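Local atomic coordinates of TarM (Staphylococcus aureus subsp. aureus 21178, PDB entry 4X7R), a protein that belongs to the GT-B glycosyltransferases, with a C-terminal part of the glycosyl transferases group 1 family. Residues V420-K425 against N447-K452. The protein carries 1 engineered substitution. Numbering follows the deposited sequence.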
ATOM      1  N   VAL A 420      16.783   6.481  16.903  1.00 49.44           N
ATOM      2  CA  VAL A 420      18.040   5.734  16.902  1.00 49.02           C
ATOM      3  C   VAL A 420      17.902   4.836  15.626  1.00 50.52           C
ATOM      4  O   VAL A 420      17.062   3.938  15.568  1.00 50.10           O
ATOM      5  CB  VAL A 420      18.308   4.961  18.218  1.00 55.54           C
ATOM      6  CG1 VAL A 420      19.681   4.292  18.181  1.00 56.07           C
ATOM      7  CG2 VAL A 420      18.228   5.901  19.427  1.00 56.44           C
ATOM      8  N   ALA A 421      18.624   5.198  14.563  1.00 44.88           N
ATOM      9  CA  ALA A 421      18.513   4.560  13.271  1.00 42.97           C
ATOM     10  C   ALA A 421      19.833   4.151  12.654  1.00 46.28           C
ATOM     11  O   ALA A 421      20.835   4.843  12.826  1.00 44.35           O
ATOM     12  CB  ALA A 421      17.791   5.495  12.314  1.00 41.80           C
ATOM     13  N   PHE A 422      19.816   3.052  11.865  1.00 43.03           N
ATOM     14  CA  PHE A 422      20.990   2.658  11.101  1.00 43.20           C
ATOM     15  C   PHE A 422      21.163   3.707   9.987  1.00 44.88           C
ATOM     16  O   PHE A 422      20.166   4.073   9.355  1.00 43.75           O
ATOM     17  CB  PHE A 422      20.836   1.239  10.509  1.00 45.55           C
ATOM     18  CG  PHE A 422      21.014   0.082  11.473  1.00 48.53           C
ATOM     19  CD1 PHE A 422      21.901   0.169  12.540  1.00 51.74           C
ATOM     20  CD2 PHE A 422      20.327  -1.112  11.285  1.00 51.80           C
ATOM     21  CE1 PHE A 422      22.086  -0.913  13.415  1.00 54.82           C
ATOM     22  CE2 PHE A 422      20.512  -2.196  12.160  1.00 56.44           C
ATOM     23  CZ  PHE A 422      21.395  -2.091  13.216  1.00 55.34           C
ATOM     24  N   ASP A 423      22.392   4.250   9.812  1.00 40.57           N
ATOM     25  CA  ASP A 423      22.692   5.245   8.778  1.00 39.32           C
ATOM     26  C   ASP A 423      22.716   4.525   7.418  1.00 43.67           C
ATOM     27  O   ASP A 423      23.741   3.964   7.032  1.00 43.82           O
ATOM     28  CB  ASP A 423      24.040   5.972   9.055  1.00 41.40           C
ATOM     29  CG  ASP A 423      24.246   7.223   8.196  1.00 47.04           C
ATOM     30  OD1 ASP A 423      23.493   7.406   7.208  1.00 43.33           O
ATOM     31  OD2 ASP A 423      25.156   8.012   8.503  1.00 59.76           O
ATOM     32  N   ILE A 424      21.567   4.504   6.723  1.00 39.82           N
ATOM     33  CA  ILE A 424      21.389   3.788   5.450  1.00 38.78           C
ATOM     34  C   ILE A 424      20.868   4.733   4.330  1.00 42.04           C
ATOM     35  O   ILE A 424      20.369   5.823   4.611  1.00 40.33           O
ATOM     36  CB  ILE A 424      20.431   2.548   5.667  1.00 42.26           C
ATOM     37  CG1 ILE A 424      19.047   2.936   6.263  1.00 41.75           C
ATOM     38  CG2 ILE A 424      21.075   1.463   6.532  1.00 44.89           C
ATOM     39  CD1 ILE A 424      17.995   3.316   5.316  1.00 37.83           C
ATOM     40  N   LYS A 425      20.934   4.280   3.077  1.00 39.74           N
ATOM     41  CA  LYS A 425      20.392   5.006   1.928  1.00 38.54           C
ATOM     42  C   LYS A 425      18.906   4.567   1.777  1.00 41.13           C
ATOM     43  O   LYS A 425      18.631   3.380   1.642  1.00 39.50           O
ATOM     44  CB  LYS A 425      21.190   4.690   0.641  1.00 41.04           C
ATOM     45  CG  LYS A 425      22.558   5.415   0.539  1.00 44.17           C
ATOM     46  CD  LYS A 425      23.201   5.149  -0.848  1.00 50.99           C
ATOM     47  CE  LYS A 425      24.494   5.898  -1.106  1.00 50.52           C
ATOM     48  NZ  LYS A 425      24.333   7.359  -1.316  1.00 42.91           N
ATOM     49  N   ASN A 447      25.405  -3.581  18.648  1.00 69.20           N
ATOM     50  CA  ASN A 447      25.960  -3.238  19.959  1.00 70.73           C
ATOM     51  C   ASN A 447      25.947  -1.735  20.216  1.00 72.49           C
ATOM     52  O   ASN A 447      25.546  -1.310  21.302  1.00 72.52           O
ATOM     53  CB  ASN A 447      27.376  -3.797  20.134  1.00 74.84           C
ATOM     54  CG  ASN A 447      27.478  -5.300  20.049  1.00 98.59           C
ATOM     55  OD1 ASN A 447      26.545  -6.046  20.378  1.00 85.33           O
ATOM     56  ND2 ASN A 447      28.642  -5.774  19.628  1.00 97.00           N
ATOM     57  N   ASP A 448      26.392  -0.930  19.229  1.00 67.24           N
ATOM     58  CA  ASP A 448      26.372   0.530  19.355  1.00 65.76           C
ATOM     59  C   ASP A 448      24.932   1.049  19.374  1.00 66.75           C
ATOM     60  O   ASP A 448      24.660   2.024  20.066  1.00 66.74           O
ATOM     61  CB  ASP A 448      27.198   1.226  18.262  1.00 66.50           C
ATOM     62  CG  ASP A 448      27.350   2.727  18.482  1.00 77.00           C
ATOM     63  OD1 ASP A 448      27.800   3.127  19.583  1.00 78.14           O
ATOM     64  OD2 ASP A 448      26.995   3.504  17.564  1.00 79.09           O
ATOM     65  N   MET A 449      24.006   0.374  18.672  1.00 61.68           N
ATOM     66  CA  MET A 449      22.604   0.782  18.691  1.00 61.02           C
ATOM     67  C   MET A 449      21.967   0.485  20.051  1.00 67.21           C
ATOM     68  O   MET A 449      21.218   1.323  20.565  1.00 65.91           O
ATOM     69  CB  MET A 449      21.806   0.140  17.567  1.00 62.20           C
ATOM     70  CG  MET A 449      20.515   0.848  17.326  1.00 64.70           C
ATOM     71  SD  MET A 449      19.563   0.155  15.975  1.00 67.41           S
ATOM     72  CE  MET A 449      18.598  -0.809  16.826  1.00 64.80           C
ATOM     73  N   ALA A 450      22.278  -0.699  20.636  1.00 65.89           N
ATOM     74  CA  ALA A 450      21.808  -1.100  21.964  1.00 67.72           C
ATOM     75  C   ALA A 450      22.337  -0.108  23.019  1.00 72.39           C
ATOM     76  O   ALA A 450      21.578   0.305  23.896  1.00 72.74           O
ATOM     77  CB  ALA A 450      22.271  -2.514  22.285  1.00 70.23           C
ATOM     78  N   ASP A 451      23.610   0.327  22.874  1.00 68.45           N
ATOM     79  CA  ASP A 451      24.267   1.303  23.751  1.00 68.89           C
ATOM     80  C   ASP A 451      23.574   2.665  23.724  1.00 70.68           C
ATOM     81  O   ASP A 451      23.368   3.259  24.782  1.00 70.13           O
ATOM     82  CB  ASP A 451      25.756   1.470  23.378  1.00 70.82           C
ATOM     83  CG  ASP A 451      26.684   0.361  23.856  1.00 88.20           C
ATOM     84  OD1 ASP A 451      26.283  -0.405  24.773  1.00 90.88           O
ATOM     85  OD2 ASP A 451      27.824   0.277  23.339  1.00 95.56           O
ATOM     86  N   LYS A 452      23.205   3.151  22.520  1.00 65.61           N
ATOM     87  CA  LYS A 452      22.551   4.454  22.354  1.00 64.14           C
ATOM     88  C   LYS A 452      21.121   4.469  22.862  1.00 68.64           C
ATOM     89  O   LYS A 452      20.692   5.480  23.418  1.00 69.57           O
ATOM     90  CB  LYS A 452      22.677   4.996  20.917  1.00 63.77           C
ATOM     91  CG  LYS A 452      24.134   5.215  20.477  1.00 63.96           C
ATOM     92  CD  LYS A 452      24.857   6.365  21.168  1.00 67.07           C
ATOM     93  CE  LYS A 452      26.354   6.315  20.949  1.00 70.75           C
ATOM     94  NZ  LYS A 452      26.734   6.604  19.541  1.00 79.91           N
TER
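A helix laid antiparallel over a strand of the C-terminal parallel sheet makes this contact, and M449 makes most of it. Segment 447-452, part of helix 446-457, runs back along strand segment 420-422, the two short axes 9.1 Å apart at their closest and 168° between directions. M449 reaches down to the strand with CG anti to its backbone N (chi1 -163°), and its CG meets CG1 of V420 at 3.6 Å. Further out, its sulfur lies over one face of the F422 ring, 4.2 Å from the centroid and 26° off the normal, a Met-aromatic contact whose shortest approach is SD to CE1 of F422 at 3.7 Å. K452, one turn on, adds only its base: CB lies 4.1 Å from V420 CG1, while the chain bends away and brings NZ to a long salt bridge with D448 OD1, 3.6 Å. The same methionine also touches V339 of helix 333-346 and V397 of the adjacent strand 395-398. V420 and F422 are held in the sheet by backbone bonds to S398. Such buried, apolar helix-on-sheet packing is characteristic of the Rossmann-like C-terminal domain of a GT-B glycosyltransferase.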